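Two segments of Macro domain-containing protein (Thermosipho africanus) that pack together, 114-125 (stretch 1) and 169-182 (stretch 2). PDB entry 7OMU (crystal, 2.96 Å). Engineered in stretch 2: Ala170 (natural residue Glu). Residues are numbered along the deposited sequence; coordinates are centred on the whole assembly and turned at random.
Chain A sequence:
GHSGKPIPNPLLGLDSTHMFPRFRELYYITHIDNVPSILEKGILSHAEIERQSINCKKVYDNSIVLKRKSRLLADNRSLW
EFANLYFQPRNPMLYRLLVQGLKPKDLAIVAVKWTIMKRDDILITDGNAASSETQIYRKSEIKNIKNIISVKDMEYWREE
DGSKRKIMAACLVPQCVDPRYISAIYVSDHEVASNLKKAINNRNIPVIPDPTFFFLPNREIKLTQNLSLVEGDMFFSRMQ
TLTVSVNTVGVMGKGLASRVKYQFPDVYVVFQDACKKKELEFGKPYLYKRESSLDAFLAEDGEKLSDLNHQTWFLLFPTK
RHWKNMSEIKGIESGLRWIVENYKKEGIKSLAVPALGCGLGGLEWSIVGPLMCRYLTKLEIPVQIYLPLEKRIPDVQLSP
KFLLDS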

# COMPACT_ATOMS: atom_id res chain seq x y z
N TRP A 114 21.88 -3.46 -6.83
CA TRP A 114 22.57 -2.53 -5.90
C TRP A 114 23.81 -1.95 -6.60
O TRP A 114 24.12 -0.77 -6.41
CB TRP A 114 22.94 -3.25 -4.59
CG TRP A 114 24.17 -4.12 -4.64
CD1 TRP A 114 25.47 -3.72 -4.53
CD2 TRP A 114 24.22 -5.56 -4.77
NE1 TRP A 114 26.32 -4.79 -4.60
CE2 TRP A 114 25.58 -5.93 -4.76
CE3 TRP A 114 23.25 -6.57 -4.93
CZ2 TRP A 114 25.99 -7.26 -4.88
CZ3 TRP A 114 23.66 -7.88 -5.05
CH2 TRP A 114 25.01 -8.22 -5.03
N THR A 115 24.47 -2.79 -7.41
CA THR A 115 25.81 -2.58 -8.00
C THR A 115 25.84 -1.30 -8.85
O THR A 115 26.95 -0.78 -9.06
CB THR A 115 26.23 -3.86 -8.75
OG1 THR A 115 27.65 -3.89 -8.80
CG2 THR A 115 25.65 -3.95 -10.15
N ILE A 116 24.70 -0.79 -9.31
CA ILE A 116 24.64 0.45 -10.14
C ILE A 116 25.00 1.66 -9.28
O ILE A 116 25.37 2.70 -9.86
CB ILE A 116 23.26 0.63 -10.82
CG1 ILE A 116 23.33 1.67 -11.93
CG2 ILE A 116 22.18 0.97 -9.81
CD1 ILE A 116 22.21 1.55 -12.94
N MET A 117 24.91 1.55 -7.96
CA MET A 117 25.22 2.64 -7.00
C MET A 117 26.74 2.89 -6.97
O MET A 117 27.14 3.99 -6.53
CB MET A 117 24.74 2.29 -5.59
CG MET A 117 23.23 2.06 -5.49
SD MET A 117 22.30 3.57 -5.14
CE MET A 117 22.41 3.59 -3.36
N LYS A 118 27.54 1.92 -7.42
CA LYS A 118 29.03 2.01 -7.49
C LYS A 118 29.44 3.09 -8.50
O LYS A 118 30.48 3.73 -8.27
CB LYS A 118 29.67 0.67 -7.85
CG LYS A 118 29.69 -0.38 -6.75
CD LYS A 118 30.57 -1.58 -7.07
CE LYS A 118 30.46 -2.68 -6.04
NZ LYS A 118 31.36 -3.81 -6.37
N ARG A 119 28.66 3.27 -9.57
CA ARG A 119 28.87 4.35 -10.57
C ARG A 119 29.04 5.68 -9.82
O ARG A 119 28.39 5.84 -8.77
CB ARG A 119 27.72 4.41 -11.59
CG ARG A 119 27.83 3.37 -12.69
CD ARG A 119 26.65 3.33 -13.65
NE ARG A 119 26.52 4.52 -14.48
CZ ARG A 119 25.84 4.60 -15.62
NH1 ARG A 119 25.20 3.55 -16.11
NH2 ARG A 119 25.80 5.75 -16.27
N ASP A 120 29.90 6.57 -10.33
CA ASP A 120 30.29 7.84 -9.67
C ASP A 120 29.73 9.04 -10.46
O ASP A 120 30.15 10.17 -10.16
CB ASP A 120 31.81 7.93 -9.48
CG ASP A 120 32.61 7.82 -10.76
OD1 ASP A 120 32.10 7.23 -11.74
OD2 ASP A 120 33.75 8.33 -10.78
N ASP A 121 28.82 8.80 -11.41
CA ASP A 121 28.15 9.86 -12.21
C ASP A 121 26.64 9.86 -11.92
O ASP A 121 25.90 10.55 -12.65
CB ASP A 121 28.43 9.68 -13.71
CG ASP A 121 27.76 8.46 -14.33
OD1 ASP A 121 27.70 7.41 -13.65
OD2 ASP A 121 27.29 8.57 -15.48
N ILE A 122 26.22 9.12 -10.89
CA ILE A 122 24.79 9.01 -10.47
C ILE A 122 24.48 10.11 -9.46
O ILE A 122 25.43 10.71 -8.92
CB ILE A 122 24.48 7.62 -9.87
CG1 ILE A 122 25.22 7.40 -8.54
CG2 ILE A 122 24.75 6.53 -10.88
CD1 ILE A 122 24.67 6.27 -7.71
N LEU A 123 23.19 10.31 -9.21
CA LEU A 123 22.65 11.23 -8.17
C LEU A 123 21.66 10.45 -7.30
O LEU A 123 21.10 9.45 -7.78
CB LEU A 123 21.98 12.41 -8.86
CG LEU A 123 22.81 13.13 -9.92
CD1 LEU A 123 21.96 14.11 -10.70
CD2 LEU A 123 23.99 13.85 -9.29
N ILE A 124 21.49 10.91 -6.06
CA ILE A 124 20.58 10.30 -5.05
C ILE A 124 19.73 11.41 -4.44
O ILE A 124 20.31 12.40 -3.92
CB ILE A 124 21.41 9.52 -4.00
CG1 ILE A 124 22.08 8.31 -4.65
CG2 ILE A 124 20.55 9.12 -2.81
CD1 ILE A 124 23.03 7.56 -3.76
N THR A 125 18.41 11.27 -4.53
CA THR A 125 17.39 12.21 -4.01
C THR A 125 16.97 11.75 -2.61
O THR A 125 17.00 10.53 -2.36
CB THR A 125 16.20 12.30 -4.97
OG1 THR A 125 15.39 11.14 -4.78
CG2 THR A 125 16.62 12.39 -6.42
N ALA A 169 12.04 8.72 -2.76
CA ALA A 169 13.51 8.84 -2.86
C ALA A 169 13.97 7.86 -3.93
O ALA A 169 13.36 6.76 -4.04
CB ALA A 169 14.18 8.55 -1.53
N ALA A 170 14.99 8.25 -4.70
CA ALA A 170 15.41 7.55 -5.94
C ALA A 170 16.90 7.78 -6.20
O ALA A 170 17.48 8.75 -5.68
CB ALA A 170 14.58 8.04 -7.10
N CYS A 171 17.47 6.87 -6.98
CA CYS A 171 18.83 6.96 -7.59
C CYS A 171 18.66 7.35 -9.05
O CYS A 171 18.05 6.57 -9.80
CB CYS A 171 19.54 5.62 -7.46
SG CYS A 171 21.03 5.50 -8.48
N LEU A 172 19.15 8.54 -9.43
CA LEU A 172 19.05 9.08 -10.82
C LEU A 172 20.30 8.70 -11.61
O LEU A 172 21.39 9.19 -11.26
CB LEU A 172 18.87 10.60 -10.76
CG LEU A 172 17.70 11.10 -9.91
CD1 LEU A 172 17.69 12.61 -9.86
CD2 LEU A 172 16.37 10.57 -10.44
N VAL A 173 20.14 7.84 -12.62
CA VAL A 173 21.23 7.35 -13.51
C VAL A 173 21.09 8.09 -14.84
O VAL A 173 20.01 8.07 -15.43
CB VAL A 173 21.16 5.82 -13.71
CG1 VAL A 173 22.42 5.29 -14.36
CG2 VAL A 173 20.91 5.09 -12.40
N PRO A 174 22.15 8.77 -15.33
CA PRO A 174 22.04 9.58 -16.54
C PRO A 174 21.92 8.75 -17.82
O PRO A 174 22.50 7.68 -17.88
CB PRO A 174 23.33 10.42 -16.51
CG PRO A 174 24.33 9.56 -15.77
CD PRO A 174 23.50 8.80 -14.75
N GLN A 175 21.16 9.27 -18.78
CA GLN A 175 20.99 8.76 -20.17
C GLN A 175 20.26 7.41 -20.16
O GLN A 175 19.06 7.41 -20.49
CB GLN A 175 22.33 8.68 -20.90
CG GLN A 175 22.20 8.45 -22.39
CD GLN A 175 23.53 8.56 -23.08
OE1 GLN A 175 23.89 9.61 -23.61
NE2 GLN A 175 24.29 7.48 -23.04
N CYS A 176 20.95 6.32 -19.83
CA CYS A 176 20.38 4.94 -19.88
C CYS A 176 20.93 4.09 -18.73
O CYS A 176 21.90 4.50 -18.06
CB CYS A 176 20.65 4.28 -21.23
SG CYS A 176 22.11 3.22 -21.26
N VAL A 177 20.29 2.94 -18.50
CA VAL A 177 20.75 1.86 -17.59
C VAL A 177 20.96 0.61 -18.43
O VAL A 177 19.97 0.11 -19.00
CB VAL A 177 19.74 1.59 -16.46
CG1 VAL A 177 20.23 0.49 -15.53
CG2 VAL A 177 19.42 2.85 -15.67
N ASP A 178 22.21 0.14 -18.51
CA ASP A 178 22.61 -1.07 -19.28
C ASP A 178 21.77 -2.26 -18.80
O ASP A 178 21.71 -2.51 -17.60
CB ASP A 178 24.11 -1.35 -19.12
CG ASP A 178 24.63 -2.42 -20.06
OD1 ASP A 178 24.15 -3.58 -19.96
OD2 ASP A 178 25.52 -2.10 -20.88
N PRO A 179 21.10 -3.00 -19.72
CA PRO A 179 20.31 -4.17 -19.34
C PRO A 179 21.02 -5.22 -18.46
O PRO A 179 20.30 -5.98 -17.83
CB PRO A 179 19.96 -4.81 -20.69
CG PRO A 179 19.89 -3.64 -21.63
CD PRO A 179 20.99 -2.71 -21.15
N ARG A 180 22.36 -5.24 -18.44
CA ARG A 180 23.15 -6.20 -17.61
C ARG A 180 23.04 -5.85 -16.12
O ARG A 180 23.44 -6.69 -15.31
CB ARG A 180 24.61 -6.23 -18.07
CG ARG A 180 24.82 -7.00 -19.36
CD ARG A 180 26.26 -6.95 -19.85
NE ARG A 180 26.70 -5.58 -20.10
CZ ARG A 180 27.87 -5.25 -20.65
NH1 ARG A 180 28.16 -3.97 -20.82
NH2 ARG A 180 28.72 -6.18 -21.03
N TYR A 181 22.51 -4.68 -15.78
CA TYR A 181 22.23 -4.26 -14.38
C TYR A 181 20.87 -4.78 -13.89
O TYR A 181 20.61 -4.65 -12.68
CB TYR A 181 22.26 -2.74 -14.25
CG TYR A 181 23.64 -2.12 -14.23
CD1 TYR A 181 24.50 -2.36 -13.17
CD2 TYR A 181 24.06 -1.27 -15.24
CE1 TYR A 181 25.76 -1.79 -13.13
CE2 TYR A 181 25.32 -0.69 -15.21
CZ TYR A 181 26.17 -0.94 -14.14
OH TYR A 181 27.41 -0.38 -14.09
N ILE A 182 20.04 -5.35 -14.78
CA ILE A 182 18.65 -5.79 -14.43
C ILE A 182 18.69 -7.17 -13.75
O ILE A 182 19.18 -8.14 -14.38
CB ILE A 182 17.75 -5.79 -15.68
CG1 ILE A 182 17.60 -4.38 -16.26
CG2 ILE A 182 16.39 -6.41 -15.38
CD1 ILE A 182 16.76 -4.31 -17.51

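Rotamers at a packed interface are best read against the backbone that carries them, and this contact in a macro domain-containing protein illustrates the point. Strand 123-125 runs antiparallel to the strand that ends at Pro174, Leu123 and Leu172 exchanging two hydrogen bonds (Leu123 N to Leu172 O, 2.9 Å; Leu172 N to Leu123 O, 2.7 Å). Both leucines adopt the m,t rotamer and lie on the same face of the sheet, their CB atoms 4.1 Å apart. Thr125 continues the ladder with its amide, Thr125 N to Ala170 O at 2.9 Å, and its p rotamer lets the hydroxyl supplement it: Ala170 N, in an engineered residue, donates to Thr125 OG1 at 2.9 Å. The same conformation leaves Thr125 CG2 3.6 Å from Leu172 CD1.

Other contacts rest on side chains alone. Ile116, t at both chi angles, sets CG1 over the Tyr181 ring, 4.2 Å from its centroid and almost on the normal, while CD1 reaches Val177 CG1 at 3.4 Å. Thr115 CG2 meets the edge of that ring, 3.6 Å from Tyr181 CD1. Arg119 bends at chi3 (p), and its guanidinium forms a salt bridge with Asp121 (Arg119 NE to Asp121 OD1, 3.2 Å). Thus tethered, it lays one face against Val173, with Arg119 CZ 3.7 Å from Val173 CG1.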